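Local structure of agglutinin (1MSA) at residues 4-9 with 81-86; 28-33 with 43-48; 51-56 with 63-68. The protein binds alpha-D-linked mannose, with high affinity for alpha-(1-3)-mannose oligomers, and shows antiviral activity as a tetrameric plant lectin that may help defend against infection. All coordinates share one frame; numbering follows the deposited sequence.

How the interactions relate
From the N terminus, residues 4-9 finish strand 3-5 and turn toward strand 9-10; their pairing with 81-86 in interaction 1 closes the longest loop, which encloses the other two contacts. Within it, interaction 2 (28-33 with 43-48) joins the start of strand 31-35 to the loop after strand 38-42. Interaction 3 (51-56 with 63-68) then closes a hairpin in the sheet of strands 9-10, 53-56, 62-65 and 71-74, so these two stand in series and do not cross. The disulfide Cys29-Cys52 and the packing of Leu31 on Leu54 join interactions 2 and 3. Because strand 9-10 borders 53-56, Met56 meets the backbone of Gly7 and Glu8, linking interactions 3 and 1; interactions 1 and 2 do not touch.

Interaction 1 of 3, residues 4-9 with 81-86; sequences LYSGET and NGNYVC. With MMA (methyl alpha-D-mannopyranoside), chain N.
Ser6 turns its side chain toward Tyr84, and the two grip each other twice: Ser6 N donates to Tyr84 O at 2.8 Å, and Tyr84 N returns a nearly straight bond to Ser6 OG at 3.0 Å. With chi1 at 53°, OG sits between its own backbone N and carbonyl carbon, facing Tyr84 N. A small hydroxyl thus replaces a carbonyl just where the antiparallel pairing of strands 3-5 and 84-88 ends. Before it, Leu4 and Cys86 form a hydrogen-bonded pair, with their CB atoms close on one face. On the other face Tyr5 and Val85 lie side by side, pointing the same way, and Val85 CG1 meets Tyr5 CD2 obliquely at 3.5 Å; in the second subunit, Gln89 packs on Tyr5 and Tyr97 on Val85. Glu8 N to Tyr5 O closes a type II turn whose third residue, Gly7, has the positive phi that suits glycine, and Glu8 OE1 accepts from Tyr5 N. Beyond the strand end, a water joins Ser6 OG to Asn83 OD1, while Asn83 ND2 bonds Asp100. Gln89, Asp91, Asn93 and Tyr97 of the second subunit hold the mannoside; Asn83 borders it, so the serine hydroxyl connects strand pairing to that border.

Interaction 2 of 3, residues 28-33 with 43-48; sequences DCNLVL and TNTGGL. With MMA (methyl alpha-D-mannopyranoside), chain G.
Asn30 and Thr45 meet behind a mannose site of the bulb-type lectin fold, where the start of strand 31-35 is held against the loop that follows strand 38-42. The tight part is mostly polar. Asn30 CG lies anti to its backbone N (chi1 -156°), and the two ends of its amide serve different partners. OD1 accepts from Thr45 N at 3.2 Å, from above the carbonyl plane. Asn44 N adds a weaker bond to the same oxygen, whereas ND2 gives a straight bond of 2.7 Å to mannoside O2. An amide suits this place because one group both accepts from the loop and donates to the sugar. Thr45 OG1 receives the hydroxyl proton of Thr43 and makes an unusually short approach to Cys29 O; Thr43 OG1 in turn takes a weak bond from Leu31 N. The methyl of Thr43 rests on Leu31, CG2 to CB 3.7 Å, so each threonine branch has its own work. Cys29 is fixed by its disulfide to Cys52, and Gly47 N bonds Asp28 O at 2.8 Å.

The solvent side is looser, with Asn44, Gly47 and Leu48 exposed. Gly47 has a positive phi that suits glycine, since a CB would press on the preceding carbonyl O. Asn44 reaches the sugar through a water held also by Asn30 ND2. Gln26 and Tyr34 hydrogen-bond the mannoside too. Asp28 OD1 forms an Asx turn with Asn30 N and also bonds Gln26, while its other oxygen, OD2, accepts from mannoside O2 at 3.0 Å.

Interaction 3 of 3, residues 51-56 with 63-68; sequences SCFLSM and VVYNPS. With MMA (methyl alpha-D-mannopyranoside), chain F.
Ser51 and Pro67 touch at the open end of a beta hairpin, strands 53-56 and 62-65 of the bulb-type lectin fold, with Pro67 CG resting near Ser51 O. Ser51 sends its hydroxyl to Glu27. Next, Cys52 lays CB against Val64 CG1 at 4.1 Å, and its sulfur, close to Asn66, goes on to the disulfide with Cys29, tying this hairpin to the preceding sheet.

Phe53 begins the regular pairing, with backbone bonds to Tyr65 in both directions. Its chi1 of 50° sets the ring between backbone N and carbonyl carbon and swings it across the neighbouring strand, where Tyr65 CB sits over one face, 3.6 Å from the centroid, in a CH-pi contact. The two rings are near parallel, planes at 25°, but slid so far apart that they barely overlap. A flat phenyl suits this site, roofing the base of the tyrosine side chain. Leu54 turns to the opposite face, where CD1 meets Val64 CG2 at 3.9 Å and both branched chains pack toward the interior.

Ser55 pairs with Val63 through two backbone bonds, Ser55 N to Val63 O measuring 2.8 Å. Being small, it lets its CB meet the edge of the Tyr65 ring, while Val63 CG1 lies over a face. The ring is flanked in this way; Tyr65 OH bonds Gln57 and lies 2.7 Å from mannoside O4, in a hydrogen bond that either could donate.

Interaction 1 of 3, residues 4-9 with 81-86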
loop_
_atom_site.group_PDB
_atom_site.type_symbol
_atom_site.label_atom_id
_atom_site.label_comp_id
_atom_site.label_asym_id
_atom_site.label_seq_id
_atom_site.Cartn_x
_atom_site.Cartn_y
_atom_site.Cartn_z
ATOM N N LEU A 4 9.792 6.628 -7.375
ATOM C CA LEU A 4 11.148 6.277 -7.802
ATOM C C LEU A 4 12.043 7.472 -7.435
ATOM O O LEU A 4 11.886 8.552 -8.008
ATOM C CB LEU A 4 11.203 5.969 -9.279
ATOM C CG LEU A 4 12.496 5.449 -9.892
ATOM C CD1 LEU A 4 12.985 4.188 -9.199
ATOM C CD2 LEU A 4 12.305 5.194 -11.385
ATOM N N TYR A 5 12.893 7.292 -6.433
ATOM C CA TYR A 5 13.754 8.358 -5.958
ATOM C C TYR A 5 14.989 8.566 -6.818
ATOM O O TYR A 5 15.553 7.614 -7.359
ATOM C CB TYR A 5 14.210 8.060 -4.513
ATOM C CG TYR A 5 13.056 7.961 -3.540
ATOM C CD1 TYR A 5 12.392 6.755 -3.354
ATOM C CD2 TYR A 5 12.613 9.073 -2.835
ATOM C CE1 TYR A 5 11.319 6.659 -2.482
ATOM C CE2 TYR A 5 11.546 8.985 -1.960
ATOM C CZ TYR A 5 10.902 7.776 -1.792
ATOM O OH TYR A 5 9.835 7.677 -0.928
ATOM N N SER A 6 15.436 9.823 -6.909
ATOM C CA SER A 6 16.661 10.110 -7.674
ATOM C C SER A 6 17.768 9.219 -7.106
ATOM O O SER A 6 17.848 9.042 -5.889
ATOM C CB SER A 6 17.041 11.574 -7.590
ATOM O OG SER A 6 17.113 12.020 -6.248
ATOM N N GLY A 7 18.534 8.592 -7.989
ATOM C CA GLY A 7 19.598 7.689 -7.564
ATOM C C GLY A 7 19.147 6.237 -7.688
ATOM O O GLY A 7 19.960 5.319 -7.611
ATOM N N GLU A 8 17.849 6.032 -7.911
ATOM C CA GLU A 8 17.285 4.708 -8.028
ATOM C C GLU A 8 17.054 4.265 -9.465
ATOM O O GLU A 8 16.836 5.055 -10.377
ATOM C CB GLU A 8 15.983 4.590 -7.223
ATOM C CG GLU A 8 16.222 4.233 -5.769
ATOM C CD GLU A 8 14.983 4.298 -4.913
ATOM O OE1 GLU A 8 13.895 4.663 -5.406
ATOM O OE2 GLU A 8 15.104 3.982 -3.706
ATOM N N THR A 9 17.085 2.944 -9.649
ATOM C CA THR A 9 16.928 2.322 -10.952
ATOM C C THR A 9 15.861 1.235 -10.948
ATOM O O THR A 9 15.698 0.503 -9.970
ATOM C CB THR A 9 18.282 1.672 -11.356
ATOM O OG1 THR A 9 19.160 2.684 -11.865
ATOM C CG2 THR A 9 18.121 0.571 -12.378
ATOM N N ASN A 81 21.871 19.397 -10.047
ATOM C CA ASN A 81 22.023 18.192 -9.238
ATOM C C ASN A 81 21.294 18.402 -7.904
ATOM O O ASN A 81 21.475 19.427 -7.245
ATOM C CB ASN A 81 23.484 17.853 -8.989
ATOM C CG ASN A 81 23.922 16.556 -9.641
ATOM O OD1 ASN A 81 24.103 15.538 -8.963
ATOM N ND2 ASN A 81 24.098 16.574 -10.958
ATOM N N GLY A 82 20.443 17.446 -7.547
ATOM C CA GLY A 82 19.691 17.549 -6.304
ATOM C C GLY A 82 18.918 16.268 -6.026
ATOM O O GLY A 82 19.299 15.188 -6.467
ATOM N N ASN A 83 17.846 16.410 -5.257
ATOM C CA ASN A 83 16.995 15.273 -4.911
ATOM C C ASN A 83 15.672 15.396 -5.661
ATOM O O ASN A 83 14.993 16.415 -5.580
ATOM C CB ASN A 83 16.781 15.208 -3.407
ATOM C CG ASN A 83 18.086 14.992 -2.654
ATOM O OD1 ASN A 83 18.765 13.986 -2.865
ATOM N ND2 ASN A 83 18.439 15.950 -1.811
ATOM N N TYR A 84 15.371 14.397 -6.478
ATOM C CA TYR A 84 14.162 14.380 -7.287
ATOM C C TYR A 84 13.377 13.095 -7.025
ATOM O O TYR A 84 13.908 12.147 -6.454
ATOM C CB TYR A 84 14.505 14.423 -8.781
ATOM C CG TYR A 84 15.190 15.683 -9.246
ATOM C CD1 TYR A 84 16.574 15.814 -9.158
ATOM C CD2 TYR A 84 14.471 16.739 -9.788
ATOM C CE1 TYR A 84 17.215 16.966 -9.570
ATOM C CE2 TYR A 84 15.105 17.889 -10.216
ATOM C CZ TYR A 84 16.475 17.998 -10.100
ATOM O OH TYR A 84 17.108 19.144 -10.533
ATOM N N VAL A 85 12.115 13.081 -7.426
ATOM C CA VAL A 85 11.274 11.912 -7.287
ATOM C C VAL A 85 10.376 11.781 -8.534
ATOM O O VAL A 85 9.852 12.772 -9.042
ATOM C CB VAL A 85 10.355 11.896 -6.062
ATOM C CG1 VAL A 85 11.097 11.631 -4.770
ATOM C CG2 VAL A 85 9.527 13.170 -5.974
ATOM N N CYS A 86 10.264 10.556 -9.008
ATOM C CA CYS A 86 9.362 10.273 -10.139
ATOM C C CYS A 86 8.158 9.562 -9.506
ATOM O O CYS A 86 8.362 8.534 -8.842
ATOM C CB CYS A 86 10.034 9.406 -11.183
ATOM S SG CYS A 86 8.953 8.989 -12.570
HETATM C C1 MMA N . 17.849 13.007 2.445
HETATM C C2 MMA N . 16.956 12.005 1.703
HETATM C C3 MMA N . 16.479 12.608 0.381
HETATM C C4 MMA N . 15.779 13.932 0.668
HETATM C C5 MMA N . 16.741 14.862 1.409
HETATM C C6 MMA N . 16.109 16.196 1.760
HETATM C C7 MMA N . 20.216 13.439 2.443
HETATM O O1 MMA N . 18.988 13.266 1.694
HETATM O O2 MMA N . 15.823 11.713 2.514
HETATM O O3 MMA N . 15.576 11.723 -0.256
HETATM O O4 MMA N . 15.348 14.531 -0.536
HETATM O O5 MMA N . 17.155 14.248 2.650
HETATM O O6 MMA N . 17.036 17.010 2.465
HETATM O O HOH W 1 19.229 11.962 -4.793
#

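Interaction 2 of 3, residues 28-33 with 43-48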
loop_
_atom_site.group_PDB
_atom_site.type_symbol
_atom_site.label_atom_id
_atom_site.label_comp_id
_atom_site.label_asym_id
_atom_site.label_seq_id
_atom_site.Cartn_x
_atom_site.Cartn_y
_atom_site.Cartn_z
ATOM N N ASP A 28 11.503 -5.641 -23.595
ATOM C CA ASP A 28 11.736 -5.218 -24.963
ATOM C C ASP A 28 12.216 -3.777 -25.064
ATOM O O ASP A 28 12.289 -3.214 -26.161
ATOM C CB ASP A 28 10.488 -5.418 -25.819
ATOM C CG ASP A 28 9.321 -4.539 -25.465
ATOM O OD1 ASP A 28 9.360 -3.798 -24.461
ATOM O OD2 ASP A 28 8.308 -4.565 -26.211
ATOM N N CYS A 29 12.502 -3.140 -23.943
ATOM C CA CYS A 29 12.975 -1.795 -23.832
ATOM C C CYS A 29 11.913 -0.724 -23.993
ATOM O O CYS A 29 12.243 0.461 -24.134
ATOM C CB CYS A 29 14.182 -1.488 -24.730
ATOM S SG CYS A 29 15.684 -2.293 -24.143
ATOM N N ASN A 30 10.654 -1.121 -23.942
ATOM C CA ASN A 30 9.552 -0.158 -24.016
ATOM C C ASN A 30 9.124 0.168 -22.580
ATOM O O ASN A 30 8.977 -0.744 -21.766
ATOM C CB ASN A 30 8.387 -0.739 -24.805
ATOM C CG ASN A 30 7.495 0.321 -25.408
ATOM O OD1 ASN A 30 7.828 1.508 -25.383
ATOM N ND2 ASN A 30 6.361 -0.089 -25.960
ATOM N N LEU A 31 9.039 1.447 -22.265
ATOM C CA LEU A 31 8.602 1.876 -20.922
ATOM C C LEU A 31 7.129 2.269 -21.074
ATOM O O LEU A 31 6.825 3.275 -21.711
ATOM C CB LEU A 31 9.452 3.022 -20.421
ATOM C CG LEU A 31 9.026 3.748 -19.149
ATOM C CD1 LEU A 31 9.146 2.843 -17.929
ATOM C CD2 LEU A 31 9.836 5.025 -18.941
ATOM N N VAL A 32 6.235 1.397 -20.601
ATOM C CA VAL A 32 4.812 1.612 -20.771
ATOM C C VAL A 32 4.037 1.868 -19.488
ATOM O O VAL A 32 4.293 1.316 -18.423
ATOM C CB VAL A 32 4.143 0.411 -21.493
ATOM C CG1 VAL A 32 2.738 0.777 -21.950
ATOM C CG2 VAL A 32 4.978 -0.056 -22.670
ATOM N N LEU A 33 3.028 2.731 -19.621
ATOM C CA LEU A 33 2.104 3.049 -18.551
ATOM C C LEU A 33 0.766 2.364 -18.904
ATOM O O LEU A 33 0.158 2.696 -19.915
ATOM C CB LEU A 33 1.866 4.542 -18.378
ATOM C CG LEU A 33 0.688 4.948 -17.478
ATOM C CD1 LEU A 33 0.938 4.546 -16.035
ATOM C CD2 LEU A 33 0.429 6.444 -17.583
ATOM N N THR A 43 7.148 5.051 -24.219
ATOM C CA THR A 43 8.272 5.807 -24.778
ATOM C C THR A 43 8.460 5.409 -26.246
ATOM O O THR A 43 9.136 6.076 -27.012
ATOM C CB THR A 43 9.590 5.549 -24.036
ATOM O OG1 THR A 43 9.855 4.137 -24.033
ATOM C CG2 THR A 43 9.536 6.050 -22.606
ATOM N N ASN A 44 7.864 4.280 -26.621
ATOM C CA ASN A 44 7.890 3.735 -27.951
ATOM C C ASN A 44 9.263 3.261 -28.392
ATOM O O ASN A 44 9.638 3.384 -29.559
ATOM C CB ASN A 44 7.302 4.720 -28.971
ATOM C CG ASN A 44 5.842 5.021 -28.664
ATOM O OD1 ASN A 44 5.088 4.129 -28.281
ATOM N ND2 ASN A 44 5.467 6.285 -28.785
ATOM N N THR A 45 10.008 2.672 -27.463
ATOM C CA THR A 45 11.348 2.173 -27.750
ATOM C C THR A 45 11.378 0.652 -27.802
ATOM O O THR A 45 12.444 0.040 -27.688
ATOM C CB THR A 45 12.335 2.675 -26.672
ATOM O OG1 THR A 45 11.723 2.529 -25.383
ATOM C CG2 THR A 45 12.668 4.144 -26.899
ATOM N N GLY A 46 10.212 0.035 -27.978
ATOM C CA GLY A 46 10.117 -1.416 -28.024
ATOM C C GLY A 46 10.926 -1.998 -29.172
ATOM O O GLY A 46 10.804 -1.552 -30.317
ATOM N N GLY A 47 11.775 -2.978 -28.884
ATOM C CA GLY A 47 12.581 -3.627 -29.892
ATOM C C GLY A 47 13.901 -2.964 -30.186
ATOM O O GLY A 47 14.718 -3.525 -30.941
ATOM N N LEU A 48 14.201 -1.815 -29.576
ATOM C CA LEU A 48 15.460 -1.125 -29.806
ATOM C C LEU A 48 16.620 -1.795 -29.083
ATOM O O LEU A 48 17.781 -1.436 -29.297
ATOM C CB LEU A 48 15.384 0.340 -29.385
ATOM C CG LEU A 48 14.271 1.182 -29.999
ATOM C CD1 LEU A 48 14.472 2.655 -29.670
ATOM C CD2 LEU A 48 14.177 0.963 -31.500
HETATM C C1 MMA G . 4.287 -2.006 -27.954
HETATM C C2 MMA G . 4.743 -3.112 -27.007
HETATM C C3 MMA G . 3.653 -3.477 -26.011
HETATM C C4 MMA G . 3.035 -2.255 -25.360
HETATM C C5 MMA G . 2.625 -1.221 -26.413
HETATM C C6 MMA G . 2.107 0.072 -25.810
HETATM C C7 MMA G . 2.593 -1.542 -29.626
HETATM O O1 MMA G . 3.294 -2.498 -28.800
HETATM O O2 MMA G . 5.934 -2.745 -26.329
HETATM O O3 MMA G . 4.200 -4.330 -25.009
HETATM O O4 MMA G . 1.874 -2.650 -24.623
HETATM O O5 MMA G . 3.755 -0.883 -27.242
HETATM O O6 MMA G . 2.286 1.176 -26.678
HETATM O O HOH W 2 4.675 1.513 -27.808
#

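Interaction 3 of 3, residues 51-56 with 63-68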
loop_
_atom_site.group_PDB
_atom_site.type_symbol
_atom_site.label_atom_id
_atom_site.label_comp_id
_atom_site.label_asym_id
_atom_site.label_seq_id
_atom_site.Cartn_x
_atom_site.Cartn_y
_atom_site.Cartn_z
ATOM N N SER A 51 16.620 -5.971 -22.153
ATOM C CA SER A 51 17.086 -5.817 -20.787
ATOM C C SER A 51 17.529 -4.412 -20.433
ATOM O O SER A 51 18.519 -4.205 -19.718
ATOM C CB SER A 51 18.212 -6.830 -20.512
ATOM O OG SER A 51 17.689 -8.150 -20.614
ATOM N N CYS A 52 16.736 -3.424 -20.853
ATOM C CA CYS A 52 17.019 -2.032 -20.544
ATOM C C CYS A 52 16.713 -1.753 -19.068
ATOM O O CYS A 52 16.055 -2.553 -18.409
ATOM C CB CYS A 52 16.151 -1.104 -21.398
ATOM S SG CYS A 52 16.706 -0.909 -23.105
ATOM N N PHE A 53 17.186 -0.615 -18.582
ATOM C CA PHE A 53 16.912 -0.202 -17.213
ATOM C C PHE A 53 16.480 1.264 -17.194
ATOM O O PHE A 53 16.836 2.035 -18.084
ATOM C CB PHE A 53 18.041 -0.479 -16.263
ATOM C CG PHE A 53 19.411 -0.033 -16.647
ATOM C CD1 PHE A 53 20.191 -0.789 -17.512
ATOM C CD2 PHE A 53 19.960 1.120 -16.099
ATOM C CE1 PHE A 53 21.470 -0.392 -17.849
ATOM C CE2 PHE A 53 21.244 1.520 -16.424
ATOM C CZ PHE A 53 21.998 0.763 -17.302
ATOM N N LEU A 54 15.660 1.616 -16.216
ATOM C CA LEU A 54 15.166 2.980 -16.077
ATOM C C LEU A 54 15.861 3.657 -14.897
ATOM O O LEU A 54 15.869 3.118 -13.791
ATOM C CB LEU A 54 13.651 3.007 -15.883
ATOM C CG LEU A 54 13.045 4.389 -15.604
ATOM C CD1 LEU A 54 13.146 5.271 -16.838
ATOM C CD2 LEU A 54 11.605 4.267 -15.131
ATOM N N SER A 55 16.433 4.831 -15.141
ATOM C CA SER A 55 17.161 5.527 -14.094
ATOM C C SER A 55 16.657 6.921 -13.792
ATOM O O SER A 55 16.564 7.771 -14.678
ATOM C CB SER A 55 18.648 5.583 -14.508
ATOM O OG SER A 55 19.437 6.026 -13.425
ATOM N N MET A 56 16.301 7.153 -12.528
ATOM C CA MET A 56 15.897 8.506 -12.093
ATOM C C MET A 56 17.183 9.140 -11.532
ATOM O O MET A 56 17.626 8.747 -10.453
ATOM C CB MET A 56 14.817 8.460 -11.042
ATOM C CG MET A 56 14.420 9.779 -10.419
ATOM S SD MET A 56 13.573 10.900 -11.536
ATOM C CE MET A 56 14.768 12.197 -11.744
ATOM N N VAL A 63 16.095 8.570 -17.420
ATOM C CA VAL A 63 16.655 7.933 -18.597
ATOM C C VAL A 63 16.476 6.432 -18.706
ATOM O O VAL A 63 16.635 5.679 -17.750
ATOM C CB VAL A 63 18.193 8.201 -18.662
ATOM C CG1 VAL A 63 18.746 7.763 -20.008
ATOM C CG2 VAL A 63 18.514 9.664 -18.410
ATOM N N VAL A 64 16.221 5.973 -19.930
ATOM C CA VAL A 64 16.134 4.546 -20.240
ATOM C C VAL A 64 17.480 4.126 -20.857
ATOM O O VAL A 64 17.850 4.648 -21.916
ATOM C CB VAL A 64 15.011 4.241 -21.241
ATOM C CG1 VAL A 64 15.166 2.840 -21.825
ATOM C CG2 VAL A 64 13.643 4.398 -20.594
ATOM N N TYR A 65 18.215 3.248 -20.191
ATOM C CA TYR A 65 19.503 2.804 -20.700
ATOM C C TYR A 65 19.472 1.371 -21.224
ATOM O O TYR A 65 18.709 0.538 -20.729
ATOM C CB TYR A 65 20.554 2.832 -19.572
ATOM C CG TYR A 65 20.990 4.220 -19.190
ATOM C CD1 TYR A 65 21.947 4.890 -19.945
ATOM C CD2 TYR A 65 20.457 4.863 -18.079
ATOM C CE1 TYR A 65 22.360 6.167 -19.607
ATOM C CE2 TYR A 65 20.862 6.140 -17.736
ATOM C CZ TYR A 65 21.809 6.786 -18.506
ATOM O OH TYR A 65 22.219 8.052 -18.164
ATOM N N ASN A 66 20.365 1.086 -22.170
ATOM C CA ASN A 66 20.473 -0.306 -22.666
ATOM C C ASN A 66 21.583 -0.967 -21.854
ATOM O O ASN A 66 22.294 -0.275 -21.110
ATOM C CB ASN A 66 20.694 -0.365 -24.147
ATOM C CG ASN A 66 22.018 0.138 -24.652
ATOM O OD1 ASN A 66 22.947 0.422 -23.901
ATOM N ND2 ASN A 66 22.127 0.260 -25.977
ATOM N N PRO A 67 21.767 -2.264 -22.003
ATOM C CA PRO A 67 22.771 -3.012 -21.278
ATOM C C PRO A 67 24.170 -2.453 -21.390
ATOM O O PRO A 67 24.974 -2.565 -20.449
ATOM C CB PRO A 67 22.688 -4.417 -21.863
ATOM C CG PRO A 67 21.315 -4.524 -22.418
ATOM C CD PRO A 67 20.940 -3.137 -22.876
ATOM N N SER A 68 24.507 -1.823 -22.505
ATOM C CA SER A 68 25.807 -1.231 -22.736
ATOM C C SER A 68 25.915 0.179 -22.178
ATOM O O SER A 68 26.934 0.849 -22.378
ATOM C CB SER A 68 26.109 -1.200 -24.247
ATOM O OG SER A 68 25.973 -2.505 -24.788
HETATM C C1 MMA F . 21.856 14.050 -19.966
HETATM C C2 MMA F . 22.292 13.453 -18.618
HETATM C C3 MMA F . 22.967 12.108 -18.853
HETATM C C4 MMA F . 22.051 11.190 -19.646
HETATM C C5 MMA F . 21.619 11.870 -20.945
HETATM C C6 MMA F . 20.603 11.049 -21.726
HETATM C C7 MMA F . 22.838 15.263 -21.795
HETATM O O1 MMA F . 22.982 14.270 -20.748
HETATM O O2 MMA F . 21.157 13.321 -17.786
HETATM O O3 MMA F . 23.308 11.497 -17.621
HETATM O O4 MMA F . 22.739 9.978 -19.946
HETATM O O5 MMA F . 20.996 13.141 -20.655
HETATM O O6 MMA F . 20.108 11.780 -22.841
#